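Local structure of ribosome inactivating type 1 protein (Iris hollandica, 3MVG) at residues E207-E212 against A245-W250. The protein is a single-chain (type 1) member of the ribosome-inactivating protein family. Sequence-based numbering, arbitrary orientation.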
ATOM      1  N   GLU A 207      -1.043 -22.327  -1.619  1.00 12.95           N
ATOM      2  CA  GLU A 207      -0.945 -22.476  -0.168  1.00 13.55           C
ATOM      3  C   GLU A 207      -2.140 -21.850   0.546  1.00 13.42           C
ATOM      4  O   GLU A 207      -2.650 -22.407   1.519  1.00 13.68           O
ATOM      5  CB  GLU A 207       0.372 -21.918   0.375  1.00 13.78           C
ATOM      6  CG  GLU A 207       1.628 -22.713  -0.036  1.00 15.01           C
ATOM      7  CD  GLU A 207       1.564 -24.189   0.332  1.00 17.11           C
ATOM      8  OE1 GLU A 207       1.130 -24.514   1.458  1.00 18.77           O
ATOM      9  OE2 GLU A 207       1.961 -25.019  -0.508  1.00 19.96           O
ATOM     10  N   VAL A 208      -2.622 -20.712   0.053  1.00 12.91           N
ATOM     11  CA  VAL A 208      -3.821 -20.116   0.639  1.00 12.83           C
ATOM     12  C   VAL A 208      -5.023 -21.065   0.520  1.00 12.76           C
ATOM     13  O   VAL A 208      -5.786 -21.229   1.480  1.00 13.03           O
ATOM     14  CB  VAL A 208      -4.119 -18.717   0.051  1.00 12.38           C
ATOM     15  CG1 VAL A 208      -5.518 -18.229   0.449  1.00 12.75           C
ATOM     16  CG2 VAL A 208      -3.066 -17.733   0.497  1.00 13.69           C
ATOM     17  N   GLN A 209      -5.172 -21.688  -0.645  1.00 13.20           N
ATOM     18  CA  GLN A 209      -6.307 -22.582  -0.891  1.00 13.71           C
ATOM     19  C   GLN A 209      -6.240 -23.899  -0.113  1.00 14.69           C
ATOM     20  O   GLN A 209      -7.283 -24.474   0.205  1.00 16.06           O
ATOM     21  CB  GLN A 209      -6.508 -22.831  -2.388  1.00 13.09           C
ATOM     22  CG  GLN A 209      -7.087 -21.616  -3.097  1.00 12.79           C
ATOM     23  CD  GLN A 209      -6.884 -21.660  -4.585  1.00 12.22           C
ATOM     24  OE1 GLN A 209      -7.670 -22.255  -5.317  1.00 12.04           O
ATOM     25  NE2 GLN A 209      -5.816 -21.022  -5.050  1.00 13.06           N
ATOM     26  N   ARG A 210      -5.031 -24.353   0.209  1.00 15.28           N
ATOM     27  CA  ARG A 210      -4.835 -25.629   0.911  1.00 16.40           C
ATOM     28  C   ARG A 210      -4.633 -25.457   2.413  1.00 16.41           C
ATOM     29  O   ARG A 210      -4.519 -26.450   3.148  1.00 16.63           O
ATOM     30  CB  ARG A 210      -3.634 -26.372   0.334  1.00 17.19           C
ATOM     31  CG  ARG A 210      -3.737 -26.699  -1.138  1.00 19.47           C
ATOM     32  CD  ARG A 210      -2.637 -27.654  -1.549  1.00 21.98           C
ATOM     33  NE  ARG A 210      -2.847 -28.980  -0.965  1.00 23.88           N
ATOM     34  CZ  ARG A 210      -2.196 -30.082  -1.329  0.70 24.87           C
ATOM     35  NH1 ARG A 210      -1.276 -30.041  -2.286  0.70 25.53           N
ATOM     36  NH2 ARG A 210      -2.470 -31.235  -0.734  0.70 25.18           N
ATOM     37  N   ALA A 211      -4.590 -24.214   2.886  1.00 16.19           N
ATOM     38  CA  ALA A 211      -4.282 -23.941   4.289  1.00 16.42           C
ATOM     39  C   ALA A 211      -5.318 -24.555   5.228  1.00 16.80           C
ATOM     40  O   ALA A 211      -6.500 -24.649   4.891  1.00 16.67           O
ATOM     41  CB  ALA A 211      -4.173 -22.451   4.526  1.00 16.29           C
ATOM     42  N   GLU A 212      -4.849 -24.980   6.399  1.00 17.31           N
ATOM     43  CA  GLU A 212      -5.707 -25.575   7.419  1.00 18.02           C
ATOM     44  C   GLU A 212      -5.659 -24.703   8.653  1.00 18.09           C
ATOM     45  O   GLU A 212      -4.584 -24.442   9.197  1.00 17.94           O
ATOM     46  CB  GLU A 212      -5.261 -27.004   7.729  1.00 18.57           C
ATOM     47  CG  GLU A 212      -5.600 -27.965   6.602  1.00 19.46           C
ATOM     48  CD  GLU A 212      -5.107 -29.377   6.838  0.70 20.37           C
ATOM     49  OE1 GLU A 212      -4.608 -29.669   7.943  0.70 21.68           O
ATOM     50  OE2 GLU A 212      -5.223 -30.192   5.906  0.70 22.57           O
ATOM     51  N   ALA A 245      -3.621 -10.507  -3.569  1.00  8.76           N
ATOM     52  CA  ALA A 245      -4.887  -9.828  -3.829  1.00  8.44           C
ATOM     53  C   ALA A 245      -5.789 -10.536  -4.816  1.00  8.45           C
ATOM     54  O   ALA A 245      -6.943 -10.152  -4.984  1.00  8.58           O
ATOM     55  CB  ALA A 245      -4.630  -8.389  -4.292  1.00  9.21           C
ATOM     56  N   LEU A 246      -5.241 -11.540  -5.494  1.00  8.69           N
ATOM     57  CA  LEU A 246      -5.975 -12.423  -6.399  1.00  8.90           C
ATOM     58  C   LEU A 246      -5.347 -13.792  -6.272  1.00  8.99           C
ATOM     59  O   LEU A 246      -4.124 -13.891  -6.138  1.00  9.41           O
ATOM     60  CB  LEU A 246      -5.842 -11.978  -7.861  1.00  9.13           C
ATOM     61  CG  LEU A 246      -6.355 -10.596  -8.256  1.00  8.63           C
ATOM     62  CD1 LEU A 246      -5.924 -10.268  -9.670  1.00 10.44           C
ATOM     63  CD2 LEU A 246      -7.865 -10.535  -8.119  1.00 10.22           C
ATOM     64  N   LEU A 247      -6.169 -14.835  -6.337  1.00  9.51           N
ATOM     65  CA  LEU A 247      -5.667 -16.204  -6.229  1.00  9.50           C
ATOM     66  C   LEU A 247      -5.824 -16.958  -7.531  1.00  9.48           C
ATOM     67  O   LEU A 247      -6.926 -17.042  -8.081  1.00  9.66           O
ATOM     68  CB  LEU A 247      -6.407 -16.982  -5.138  1.00  9.98           C
ATOM     69  CG  LEU A 247      -6.428 -16.406  -3.732  1.00  9.96           C
ATOM     70  CD1 LEU A 247      -7.381 -17.223  -2.890  1.00 11.53           C
ATOM     71  CD2 LEU A 247      -5.055 -16.364  -3.106  1.00 11.65           C
ATOM     72  N   LEU A 248      -4.718 -17.529  -8.014  1.00  9.76           N
ATOM     73  CA  LEU A 248      -4.783 -18.489  -9.117  1.00 10.14           C
ATOM     74  C   LEU A 248      -5.510 -19.741  -8.624  1.00 10.52           C
ATOM     75  O   LEU A 248      -5.056 -20.373  -7.667  1.00 10.93           O
ATOM     76  CB  LEU A 248      -3.374 -18.848  -9.593  1.00 10.78           C
ATOM     77  CG  LEU A 248      -3.306 -19.808 -10.781  1.00 10.98           C
ATOM     78  CD1 LEU A 248      -3.857 -19.149 -12.046  1.00 11.95           C
ATOM     79  CD2 LEU A 248      -1.874 -20.243 -10.992  1.00 12.60           C
ATOM     80  N   ARG A 249      -6.627 -20.093  -9.253  1.00 10.91           N
ATOM     81  CA  ARG A 249      -7.421 -21.230  -8.778  1.00 12.06           C
ATOM     82  C   ARG A 249      -6.620 -22.524  -8.889  1.00 13.47           C
ATOM     83  O   ARG A 249      -6.059 -22.841  -9.945  1.00 13.15           O
ATOM     84  CB  ARG A 249      -8.748 -21.322  -9.529  1.00 11.87           C
ATOM     85  CG  ARG A 249      -9.705 -22.386  -8.980  1.00 11.90           C
ATOM     86  CD  ARG A 249     -11.029 -22.393  -9.719  1.00 11.98           C
ATOM     87  NE  ARG A 249     -11.729 -21.123  -9.525  1.00 11.59           N
ATOM     88  CZ  ARG A 249     -13.046 -20.969  -9.484  1.00 12.35           C
ATOM     89  NH1 ARG A 249     -13.859 -22.010  -9.654  1.00 15.54           N
ATOM     90  NH2 ARG A 249     -13.556 -19.762  -9.276  1.00 13.33           N
ATOM     91  N   TRP A 250      -6.573 -23.253  -7.779  1.00 15.43           N
ATOM     92  CA  TRP A 250      -5.830 -24.507  -7.693  1.00 18.62           C
ATOM     93  C   TRP A 250      -6.692 -25.682  -8.165  1.00 20.63           C
ATOM     94  O   TRP A 250      -7.810 -25.855  -7.691  1.00 22.06           O
ATOM     95  CB  TRP A 250      -5.346 -24.721  -6.255  1.00 18.92           C
ATOM     96  CG  TRP A 250      -4.567 -25.994  -6.041  1.00 20.78           C
ATOM     97  CD1 TRP A 250      -3.397 -26.350  -6.645  1.00 22.24           C
ATOM     98  CD2 TRP A 250      -4.902 -27.065  -5.151  1.00 23.75           C
ATOM     99  NE1 TRP A 250      -2.985 -27.583  -6.194  1.00 23.52           N
ATOM    100  CE2 TRP A 250      -3.890 -28.042  -5.275  1.00 24.27           C
ATOM    101  CE3 TRP A 250      -5.964 -27.297  -4.265  1.00 25.31           C
ATOM    102  CZ2 TRP A 250      -3.907 -29.238  -4.546  1.00 25.75           C
ATOM    103  CZ3 TRP A 250      -5.977 -28.486  -3.536  1.00 26.40           C
ATOM    104  CH2 TRP A 250      -4.956 -29.441  -3.685  1.00 26.51           C
TER
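Q209 reaches from helix 201-210 to the extended chain of 245-250 and pairs with its backbone through both ends of the amide. OE1 of Q209 accepts the backbone N-H of W250 at 2.9 Å in a nearly straight bond, while NE2 of Q209 donates to the carbonyl O of L248 at 2.8 Å. The L248 oxygen lies close to the amide plane of Q209, although NE2 sits above the plane of that carbonyl. A further bond from Q209 NE2 to the carbonyl O of S205, one turn back in the helix, helps fix the rotation of the amide.

Beside this polar bridge the aliphatic part of R210 lies over one face of the indole of W250. R210 CD stands 3.7 Å from the centroid of the six-membered ring, 17° off the normal, a CH-pi contact. A bend at chi3 (69°) carries NE outward past the rim, 3.5 Å from W250 CH2; the guanidinium lies only 18° from parallel to the indole, with CH2 under its face.

The apolar contact is buried deeper: CG1 of V208 meets CD1 of L247 at 4.0 Å, the two side chains crossing at about a right angle.

Within the ribosome-inactivating protein fold, the contact thus ties helix 201-210 to the irregular tail of the modelled chain, and L248 N adds a bond to S205 OG of the same helix. R210 also touches strand 215-223, which follows the helix, and V208 packs on L244; on the tail itself, R249 NE bonds to the carbonyl O of L39, and A245 and L246 rest against helix 13-27.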